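Local coordinates for aminoglycoside acetyltransferase meta-AAC0020 (Uncultured bacterium, PDB 5F47), which probably transfers an acetyl group from acetyl-coenzyme A to aminoglycoside antibiotics, as a member of the GNAT family of acetyltransferases, at residues B[22-27]-B[55-60]; B[72-77]-B[113-118]; B[67-72]-B[96-101]. All blocks are in the same frame, centred on the assembly; numbering follows the deposited sequence.

How the interactions relate
All three contacts are built on neighbouring strands 57-64 and 67-77 of the central sheet. Interaction 1 packs helix 21-34 on one face of strand 57-64; interaction 2 joins strand 67-77 to helix 103-117 on the opposite face. Their centres lie about 13 Å apart, and the strands are joined directly by backbone hydrogen bonds, Asn-56 O to Val-76 N and Phe-60 O to Leu-72 N, both 2.8 Å. Interaction 3 shares Leu-72 with interaction 2 but lies about 20 Å from it, centre to centre, at the other end of strand 67-77. It reaches the probable coenzyme-binding loop, whereas interaction 1 includes a calcium ligand, Asn-55.

Interaction 1: residues B[22-27]-B[55-60]; sequences PKFIQL and NNFYVF. With CA (calcium ion), chain I.
In the GNAT fold, helices flank a central mixed sheet, and here Phe-24 and Leu-27 of helix 21-34 pack on Phe-57 and Val-59 of strand 57-64. Over the short segments, helix and strand axes approach to 10.1 Å and cross at 74°. Phe-24 reaches both Phe-57 and Val-59, while Leu-27, one turn further along the helix, reaches Val-59. The two phenylalanines reach for each other from opposite directions. With CG anti to the backbone N (chi1 -170°), the ring of Phe-24 is carried to the strand and its CZ comes within 3.7 Å of CE2 at the edge of Phe-57; the ring planes stand at 54°, an oblique pairing. Val-59 divides its branches: CG2 meets Phe-24 CE1 at 4.0 Å, while CG1 turns to Leu-27. Leu-51 of helix 45-53 touches both phenylalanines and extends this apolar layer. Just before the strand, Asn-55 gives its OD1 to a calcium ion at 2.4 Å. Four waters, Glu-18 OE2 and Asn-53 O complete the seven ligands. At the other end of the contact, the side chains of Leu-27 and Val-59 run alongside each other in opposite senses, with CD2 of Leu-27 3.5 Å from CG1 of Val-59.

Interaction 2: residues B[72-77]-B[113-118]; sequences LTSYVL and QFYTEK
Ser-74 OG is held by two partners: it accepts the hydroxyl proton of Tyr-115, with Tyr-115 OH at 2.7 Å, and is also hydrogen-bonded to the backbone oxygen of Tyr-58 on the adjacent strand. As a carbonyl can only accept, the serine hydroxyl must donate there, and the buried oxygen both receives and gives a hydrogen bond. The serine OG lies between its backbone N and carbonyl carbon (chi1 64°). It meets Tyr-115 at the ring's edge, near the ring plane, and the phenol is directed end-on at the strand. Val-76, two residues further on, supplies the apolar part of the contact: its CG2 approaches Tyr-115 CE1 obliquely at 4.0 Å, on the other flank of the hydroxyl from CE2, which lies by Ser-74.

The pair joins strand 67-77 to helix 103-117, which covers one face of the GNAT sheet, and Tyr-115 reaches from the helix to the strand. Several neighbours confine its ring. Phe-114 places CD2 over the ring centre, 3.8 Å above the plane; Phe-120 also meets the ring, and Leu-156 of the second subunit packs on this tyrosine. Phe-114 in turn makes edge-to-face contacts with Tyr-58 and Phe-60, while Lys-118 CD lies 3.3 Å above its plane, offset toward the rim. On the far side of the helix, Gln-113 NE2 reaches one turn along to Glu-117 OE2 at 2.9 Å; the bond is nearly straight (175°), lies in the amide plane of Gln-113 and meets the carboxylate from above its plane.

Interaction 3: residues B[67-72]-B[96-101]; sequences KIVGGL and TNWQRQ
Val-69 and Trp-98 form the apolar part of this contact between strand 67-77 and the loop that precedes helix 103-117. Val-69 uses one branch, CG1, which lies 3.7 Å from Trp-98 CD1 and 3.8 Å from Trp-98 NE1; its CB also reaches Trp-98 CD1, at 3.9 Å. The methyl thus sits against the pyrrole side of the indole, approaching the ring obliquely. CG of Trp-98 is anti to its own carbonyl carbon (chi1 -56°), and the indole extends back toward the strand. Leu-64 and Ile-103 each touch both side chains, making a small apolar cluster that includes the first residue of the helix.

The polar part is carried by water. Lys-67 NZ and Trp-98 NE1 are 4.4 Å apart, and a single water joins them, accepting from Lys-67 NZ at 2.7 Å and from Trp-98 NE1 at 3.2 Å. It lies in the indole plane at the ring's edge, where the N-H points. Lys-67, on the exposed side, also has a long, weak ion pair with Asp-95.

The strand is irregular here: Val-69 and Gly-70 both face Ala-62, a classic beta bulge, and Val-69 has psi near 2° in place of an extended value. The opposing loop holds Gln-99, Arg-100 and Gln-101, the opening of a Q-x-x-G-x-G sequence; in GNAT enzymes this signature forms the loop at the start of a helix that binds the pyrophosphate of acetyl-coenzyme A.

Interaction 1: residues B[22-27]-B[55-60]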
loop_
_atom_site.group_PDB
_atom_site.type_symbol
_atom_site.label_atom_id
_atom_site.label_comp_id
_atom_site.label_asym_id
_atom_site.label_seq_id
_atom_site.Cartn_x
_atom_site.Cartn_y
_atom_site.Cartn_z
ATOM N N PRO B 22 18.527 -4.758 15.062
ATOM C CA PRO B 22 18.544 -6.188 15.402
ATOM C C PRO B 22 17.160 -6.805 15.566
ATOM O O PRO B 22 16.952 -7.925 15.094
ATOM C CB PRO B 22 19.307 -6.221 16.735
ATOM C CG PRO B 22 20.202 -5.053 16.660
ATOM C CD PRO B 22 19.371 -3.989 16.002
ATOM N N LYS B 23 16.232 -6.100 16.213
ATOM C CA LYS B 23 14.879 -6.624 16.357
ATOM C C LYS B 23 14.162 -6.660 15.012
ATOM O O LYS B 23 13.359 -7.553 14.765
ATOM C CB LYS B 23 14.080 -5.801 17.370
ATOM C CG LYS B 23 14.492 -6.079 18.812
ATOM C CD LYS B 23 13.789 -5.137 19.776
ATOM C CE LYS B 23 14.246 -5.370 21.213
ATOM N NZ LYS B 23 13.733 -4.306 22.122
ATOM N N PHE B 24 14.455 -5.694 14.143
ATOM C CA PHE B 24 13.865 -5.665 12.805
ATOM C C PHE B 24 14.299 -6.913 12.025
ATOM O O PHE B 24 13.469 -7.585 11.405
ATOM C CB PHE B 24 14.289 -4.379 12.088
ATOM C CG PHE B 24 13.568 -4.094 10.783
ATOM C CD1 PHE B 24 12.312 -4.619 10.489
ATOM C CD2 PHE B 24 14.176 -3.269 9.845
ATOM C CE1 PHE B 24 11.687 -4.321 9.264
ATOM C CE2 PHE B 24 13.567 -2.957 8.652
ATOM C CZ PHE B 24 12.325 -3.484 8.348
ATOM N N ILE B 25 15.585 -7.237 12.102
ATOM C CA ILE B 25 16.112 -8.428 11.437
ATOM C C ILE B 25 15.492 -9.691 12.025
ATOM O O ILE B 25 15.119 -10.602 11.278
ATOM C CB ILE B 25 17.646 -8.466 11.523
ATOM C CG1 ILE B 25 18.208 -7.359 10.630
ATOM C CG2 ILE B 25 18.209 -9.834 11.083
ATOM C CD1 ILE B 25 19.712 -7.186 10.731
ATOM N N GLN B 26 15.347 -9.748 13.348
ATOM C CA GLN B 26 14.644 -10.881 13.966
ATOM C C GLN B 26 13.227 -11.026 13.422
ATOM O O GLN B 26 12.773 -12.142 13.137
ATOM C CB GLN B 26 14.582 -10.734 15.487
ATOM C CG GLN B 26 15.856 -11.030 16.232
ATOM C CD GLN B 26 15.663 -10.835 17.726
ATOM O OE1 GLN B 26 14.861 -11.532 18.360
ATOM N NE2 GLN B 26 16.378 -9.869 18.293
ATOM N N LEU B 27 12.519 -9.905 13.277
ATOM C CA LEU B 27 11.167 -9.957 12.736
ATOM C C LEU B 27 11.168 -10.455 11.292
ATOM O O LEU B 27 10.327 -11.268 10.916
ATOM C CB LEU B 27 10.487 -8.586 12.812
ATOM C CG LEU B 27 9.043 -8.603 12.294
ATOM C CD1 LEU B 27 8.163 -9.565 13.106
ATOM C CD2 LEU B 27 8.447 -7.199 12.290
ATOM N N ASN B 55 10.427 8.045 8.014
ATOM C CA ASN B 55 9.383 8.539 8.906
ATOM C C ASN B 55 7.971 8.198 8.430
ATOM O O ASN B 55 6.981 8.714 8.971
ATOM C CB ASN B 55 9.523 10.047 9.091
ATOM C CG ASN B 55 10.863 10.423 9.681
ATOM O OD1 ASN B 55 11.436 9.666 10.468
ATOM N ND2 ASN B 55 11.373 11.594 9.309
ATOM N N ASN B 56 7.891 7.328 7.428
ATOM C CA ASN B 56 6.607 6.827 6.919
ATOM C C ASN B 56 6.505 5.312 7.005
ATOM O O ASN B 56 5.692 4.686 6.318
ATOM C CB ASN B 56 6.415 7.275 5.482
ATOM C CG ASN B 56 7.583 6.895 4.601
ATOM O OD1 ASN B 56 8.342 5.955 4.906
ATOM N ND2 ASN B 56 7.722 7.601 3.486
ATOM N N PHE B 57 7.325 4.728 7.872
ATOM C CA PHE B 57 7.383 3.285 8.049
ATOM C C PHE B 57 7.490 2.991 9.528
ATOM O O PHE B 57 8.367 3.520 10.206
ATOM C CB PHE B 57 8.590 2.707 7.288
ATOM C CG PHE B 57 8.723 1.227 7.395
ATOM C CD1 PHE B 57 7.824 0.399 6.735
ATOM C CD2 PHE B 57 9.757 0.653 8.136
ATOM C CE1 PHE B 57 7.952 -0.988 6.807
ATOM C CE2 PHE B 57 9.893 -0.723 8.212
ATOM C CZ PHE B 57 8.989 -1.547 7.545
ATOM N N TYR B 58 6.585 2.163 10.035
ATOM C CA TYR B 58 6.566 1.827 11.460
ATOM C C TYR B 58 6.383 0.332 11.669
ATOM O O TYR B 58 5.497 -0.288 11.084
ATOM C CB TYR B 58 5.455 2.580 12.191
ATOM C CG TYR B 58 5.684 4.055 12.322
ATOM C CD1 TYR B 58 6.519 4.555 13.313
ATOM C CD2 TYR B 58 5.049 4.952 11.484
ATOM C CE1 TYR B 58 6.725 5.917 13.459
ATOM C CE2 TYR B 58 5.245 6.314 11.625
ATOM C CZ TYR B 58 6.087 6.786 12.608
ATOM O OH TYR B 58 6.280 8.139 12.758
ATOM N N VAL B 59 7.198 -0.211 12.570
ATOM C CA VAL B 59 7.229 -1.632 12.874
ATOM C C VAL B 59 6.817 -1.838 14.325
ATOM O O VAL B 59 7.324 -1.158 15.223
ATOM C CB VAL B 59 8.633 -2.226 12.666
ATOM C CG1 VAL B 59 8.625 -3.722 12.907
ATOM C CG2 VAL B 59 9.146 -1.927 11.259
ATOM N N PHE B 60 5.884 -2.755 14.561
ATOM C CA PHE B 60 5.504 -3.090 15.929
ATOM C C PHE B 60 5.876 -4.535 16.189
ATOM O O PHE B 60 5.625 -5.394 15.346
ATOM C CB PHE B 60 4.008 -2.876 16.151
ATOM C CG PHE B 60 3.581 -1.439 16.055
ATOM C CD1 PHE B 60 3.411 -0.842 14.816
ATOM C CD2 PHE B 60 3.371 -0.686 17.194
ATOM C CE1 PHE B 60 3.029 0.483 14.718
ATOM C CE2 PHE B 60 2.980 0.642 17.098
ATOM C CZ PHE B 60 2.829 1.221 15.846
HETATM CA CA CA I . 13.427 8.535 11.313
HETATM O O HOH W 1 14.525 9.757 9.622
HETATM O O HOH W 2 13.772 10.667 12.332
HETATM O O HOH W 3 12.306 6.285 11.716
HETATM O O HOH W 4 12.298 8.523 13.406
#

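Interaction 2: residues B[72-77]-B[113-118]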
loop_
_atom_site.group_PDB
_atom_site.type_symbol
_atom_site.label_atom_id
_atom_site.label_comp_id
_atom_site.label_asym_id
_atom_site.label_seq_id
_atom_site.Cartn_x
_atom_site.Cartn_y
_atom_site.Cartn_z
ATOM N N LEU B 72 4.428 -6.708 13.161
ATOM C CA LEU B 72 3.812 -6.260 11.925
ATOM C C LEU B 72 4.548 -5.040 11.412
ATOM O O LEU B 72 5.223 -4.337 12.155
ATOM C CB LEU B 72 2.309 -5.981 12.109
ATOM C CG LEU B 72 1.777 -4.791 12.904
ATOM C CD1 LEU B 72 1.954 -3.460 12.168
ATOM C CD2 LEU B 72 0.290 -5.026 13.209
ATOM N N THR B 73 4.416 -4.810 10.114
ATOM C CA THR B 73 5.029 -3.669 9.446
ATOM C C THR B 73 3.916 -2.812 8.882
ATOM O O THR B 73 2.870 -3.339 8.479
ATOM C CB THR B 73 5.962 -4.120 8.320
ATOM O OG1 THR B 73 5.227 -4.979 7.429
ATOM C CG2 THR B 73 7.145 -4.898 8.890
ATOM N N SER B 74 4.133 -1.498 8.853
ATOM C CA SER B 74 3.082 -0.604 8.364
ATOM C C SER B 74 3.706 0.598 7.640
ATOM O O SER B 74 4.787 1.067 8.001
ATOM C CB SER B 74 2.148 -0.167 9.521
ATOM O OG SER B 74 2.847 0.598 10.486
ATOM N N TYR B 75 3.021 1.039 6.585
ATOM C CA TYR B 75 3.426 2.178 5.759
ATOM C C TYR B 75 2.403 3.293 5.866
ATOM O O TYR B 75 1.196 3.058 5.755
ATOM C CB TYR B 75 3.535 1.768 4.284
ATOM C CG TYR B 75 4.617 0.768 3.985
ATOM C CD1 TYR B 75 4.371 -0.597 4.118
ATOM C CD2 TYR B 75 5.866 1.180 3.554
ATOM C CE1 TYR B 75 5.363 -1.534 3.834
ATOM C CE2 TYR B 75 6.879 0.246 3.261
ATOM C CZ TYR B 75 6.612 -1.111 3.421
ATOM O OH TYR B 75 7.581 -2.046 3.120
ATOM N N VAL B 76 2.904 4.503 6.054
ATOM C CA VAL B 76 2.053 5.681 6.002
ATOM C C VAL B 76 1.824 6.080 4.549
ATOM O O VAL B 76 2.785 6.243 3.777
ATOM C CB VAL B 76 2.710 6.832 6.764
ATOM C CG1 VAL B 76 1.858 8.108 6.669
ATOM C CG2 VAL B 76 2.953 6.409 8.218
ATOM N N LEU B 77 0.558 6.231 4.190
ATOM C CA LEU B 77 0.192 6.758 2.878
ATOM C C LEU B 77 -0.531 8.094 3.032
ATOM O O LEU B 77 -1.716 8.135 3.390
ATOM C CB LEU B 77 -0.696 5.760 2.132
ATOM C CG LEU B 77 -0.187 4.315 2.007
ATOM C CD1 LEU B 77 -1.219 3.465 1.265
ATOM C CD2 LEU B 77 1.189 4.234 1.325
ATOM N N GLN B 113 -4.086 2.093 17.909
ATOM C CA GLN B 113 -3.985 3.129 18.919
ATOM C C GLN B 113 -2.941 4.185 18.529
ATOM O O GLN B 113 -3.167 5.386 18.678
ATOM C CB GLN B 113 -3.624 2.512 20.268
ATOM C CG GLN B 113 -3.431 3.523 21.396
ATOM C CD GLN B 113 -4.703 4.273 21.757
ATOM O OE1 GLN B 113 -5.812 3.752 21.618
ATOM N NE2 GLN B 113 -4.545 5.507 22.223
ATOM N N PHE B 114 -1.790 3.723 18.051
ATOM C CA PHE B 114 -0.731 4.630 17.607
ATOM C C PHE B 114 -1.196 5.581 16.492
ATOM O O PHE B 114 -0.991 6.796 16.577
ATOM C CB PHE B 114 0.468 3.807 17.134
ATOM C CG PHE B 114 1.598 4.624 16.567
ATOM C CD1 PHE B 114 2.414 5.374 17.405
ATOM C CD2 PHE B 114 1.872 4.595 15.201
ATOM C CE1 PHE B 114 3.471 6.112 16.882
ATOM C CE2 PHE B 114 2.930 5.322 14.681
ATOM C CZ PHE B 114 3.719 6.072 15.511
ATOM N N TYR B 115 -1.856 5.033 15.482
ATOM C CA TYR B 115 -2.251 5.845 14.345
ATOM C C TYR B 115 -3.460 6.707 14.701
ATOM O O TYR B 115 -3.652 7.786 14.131
ATOM C CB TYR B 115 -2.509 4.961 13.134
ATOM C CG TYR B 115 -1.219 4.490 12.492
ATOM C CD1 TYR B 115 -0.311 5.406 11.994
ATOM C CD2 TYR B 115 -0.936 3.143 12.382
ATOM C CE1 TYR B 115 0.874 4.990 11.383
ATOM C CE2 TYR B 115 0.250 2.704 11.766
ATOM C CZ TYR B 115 1.133 3.636 11.274
ATOM O OH TYR B 115 2.306 3.229 10.673
ATOM N N THR B 116 -4.259 6.254 15.670
ATOM C CA THR B 116 -5.355 7.095 16.174
ATOM C C THR B 116 -4.819 8.357 16.847
ATOM O O THR B 116 -5.325 9.471 16.621
ATOM C CB THR B 116 -6.254 6.328 17.184
ATOM O OG1 THR B 116 -6.861 5.210 16.525
ATOM C CG2 THR B 116 -7.347 7.227 17.752
ATOM N N GLU B 117 -3.806 8.177 17.680
ATOM C CA GLU B 117 -3.184 9.296 18.379
ATOM C C GLU B 117 -2.585 10.297 17.391
ATOM O O GLU B 117 -2.588 11.504 17.642
ATOM C CB GLU B 117 -2.112 8.789 19.344
ATOM C CG GLU B 117 -2.662 8.021 20.540
ATOM C CD GLU B 117 -1.607 7.184 21.261
ATOM O OE1 GLU B 117 -0.509 6.959 20.695
ATOM O OE2 GLU B 117 -1.882 6.746 22.400
ATOM N N LYS B 118 -2.088 9.783 16.273
ATOM C CA LYS B 118 -1.522 10.602 15.204
ATOM C C LYS B 118 -2.575 11.211 14.289
ATOM O O LYS B 118 -2.242 11.938 13.360
ATOM C CB LYS B 118 -0.538 9.775 14.369
ATOM C CG LYS B 118 0.728 9.406 15.126
ATOM C CD LYS B 118 1.610 8.483 14.303
ATOM C CE LYS B 118 2.261 9.204 13.138
ATOM N NZ LYS B 118 3.331 10.127 13.607
#

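Interaction 3: residues B[67-72]-B[96-101]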
loop_
_atom_site.group_PDB
_atom_site.type_symbol
_atom_site.label_atom_id
_atom_site.label_comp_id
_atom_site.label_asym_id
_atom_site.label_seq_id
_atom_site.Cartn_x
_atom_site.Cartn_y
_atom_site.Cartn_z
ATOM N N LYS B 67 13.080 -11.835 23.109
ATOM C CA LYS B 67 12.876 -12.623 21.903
ATOM C C LYS B 67 11.635 -12.152 21.156
ATOM O O LYS B 67 10.549 -12.065 21.727
ATOM C CB LYS B 67 12.744 -14.108 22.223
ATOM C CG LYS B 67 12.644 -14.978 20.974
ATOM C CD LYS B 67 12.130 -16.375 21.286
ATOM C CE LYS B 67 12.252 -17.283 20.069
ATOM N NZ LYS B 67 11.354 -18.470 20.156
ATOM N N ILE B 68 11.808 -11.852 19.874
ATOM C CA ILE B 68 10.704 -11.458 19.015
ATOM C C ILE B 68 9.828 -12.671 18.720
ATOM O O ILE B 68 10.312 -13.674 18.185
ATOM C CB ILE B 68 11.221 -10.857 17.696
ATOM C CG1 ILE B 68 12.013 -9.575 17.960
ATOM C CG2 ILE B 68 10.074 -10.619 16.728
ATOM C CD1 ILE B 68 11.165 -8.444 18.447
ATOM N N VAL B 69 8.552 -12.598 19.078
ATOM C CA VAL B 69 7.657 -13.724 18.848
ATOM C C VAL B 69 6.501 -13.334 17.926
ATOM O O VAL B 69 5.616 -14.140 17.625
ATOM C CB VAL B 69 7.111 -14.281 20.171
ATOM C CG1 VAL B 69 8.260 -14.881 20.998
ATOM C CG2 VAL B 69 6.365 -13.200 20.945
ATOM N N GLY B 70 6.524 -12.094 17.462
ATOM C CA GLY B 70 5.522 -11.636 16.523
ATOM C C GLY B 70 5.776 -10.200 16.126
ATOM O O GLY B 70 6.554 -9.505 16.769
ATOM N N GLY B 71 5.156 -9.755 15.041
ATOM C CA GLY B 71 5.236 -8.349 14.716
ATOM C C GLY B 71 4.491 -8.000 13.456
ATOM O O GLY B 71 3.993 -8.893 12.763
ATOM N N LEU B 72 4.428 -6.708 13.161
ATOM C CA LEU B 72 3.812 -6.260 11.925
ATOM C C LEU B 72 4.548 -5.040 11.412
ATOM O O LEU B 72 5.223 -4.337 12.155
ATOM C CB LEU B 72 2.309 -5.981 12.109
ATOM C CG LEU B 72 1.777 -4.791 12.904
ATOM C CD1 LEU B 72 1.954 -3.460 12.168
ATOM C CD2 LEU B 72 0.290 -5.026 13.209
ATOM N N THR B 96 4.843 -19.597 15.288
ATOM C CA THR B 96 3.913 -20.721 15.303
ATOM C C THR B 96 3.767 -21.329 16.704
ATOM O O THR B 96 2.724 -21.890 17.032
ATOM C CB THR B 96 4.352 -21.811 14.316
ATOM O OG1 THR B 96 5.695 -22.200 14.614
ATOM C CG2 THR B 96 4.294 -21.290 12.890
ATOM N N ASN B 97 4.800 -21.192 17.530
ATOM C CA ASN B 97 4.765 -21.716 18.893
ATOM C C ASN B 97 3.910 -20.882 19.836
ATOM O O ASN B 97 3.528 -21.352 20.913
ATOM C CB ASN B 97 6.181 -21.818 19.461
ATOM C CG ASN B 97 6.972 -22.949 18.847
ATOM O OD1 ASN B 97 6.406 -23.953 18.408
ATOM N ND2 ASN B 97 8.291 -22.797 18.811
ATOM N N TRP B 98 3.619 -19.646 19.441
ATOM C CA TRP B 98 2.899 -18.732 20.328
ATOM C C TRP B 98 1.604 -18.181 19.735
ATOM O O TRP B 98 1.093 -17.162 20.203
ATOM C CB TRP B 98 3.806 -17.564 20.733
ATOM C CG TRP B 98 5.107 -17.971 21.376
ATOM C CD1 TRP B 98 6.324 -18.075 20.768
ATOM C CD2 TRP B 98 5.317 -18.324 22.750
ATOM N NE1 TRP B 98 7.278 -18.470 21.676
ATOM C CE2 TRP B 98 6.685 -18.630 22.900
ATOM C CE3 TRP B 98 4.481 -18.414 23.866
ATOM C CZ2 TRP B 98 7.235 -19.021 24.124
ATOM C CZ3 TRP B 98 5.029 -18.798 25.076
ATOM C CH2 TRP B 98 6.393 -19.095 25.195
ATOM N N GLN B 99 1.067 -18.853 18.722
ATOM C CA GLN B 99 -0.136 -18.379 18.048
ATOM C C GLN B 99 -1.371 -18.683 18.881
ATOM O O GLN B 99 -1.322 -19.519 19.783
ATOM C CB GLN B 99 -0.261 -19.008 16.660
ATOM C CG GLN B 99 0.757 -18.477 15.656
ATOM C CD GLN B 99 0.596 -19.079 14.274
ATOM O OE1 GLN B 99 0.017 -20.157 14.113
ATOM N NE2 GLN B 99 1.120 -18.386 13.263
ATOM N N ARG B 100 -2.469 -17.998 18.570
ATOM C CA ARG B 100 -3.738 -18.158 19.282
ATOM C C ARG B 100 -3.592 -17.949 20.790
ATOM O O ARG B 100 -4.201 -18.660 21.578
ATOM C CB ARG B 100 -4.350 -19.538 19.005
ATOM C CG ARG B 100 -4.161 -20.035 17.575
ATOM C CD ARG B 100 -4.455 -21.525 17.453
ATOM N NE ARG B 100 -4.571 -21.943 16.058
ATOM C CZ ARG B 100 -5.678 -21.817 15.329
ATOM N NH1 ARG B 100 -6.770 -21.283 15.863
ATOM N NH2 ARG B 100 -5.694 -22.224 14.065
ATOM N N GLN B 101 -2.786 -16.961 21.171
ATOM C CA GLN B 101 -2.595 -16.580 22.569
ATOM C C GLN B 101 -2.676 -15.063 22.730
ATOM O O GLN B 101 -2.088 -14.498 23.654
ATOM C CB GLN B 101 -1.254 -17.099 23.096
ATOM C CG GLN B 101 -1.124 -18.617 23.049
ATOM C CD GLN B 101 0.054 -19.138 23.851
ATOM O OE1 GLN B 101 0.172 -18.882 25.051
ATOM N NE2 GLN B 101 0.938 -19.871 23.187
HETATM O O HOH W 5 10.291 -18.839 22.583
#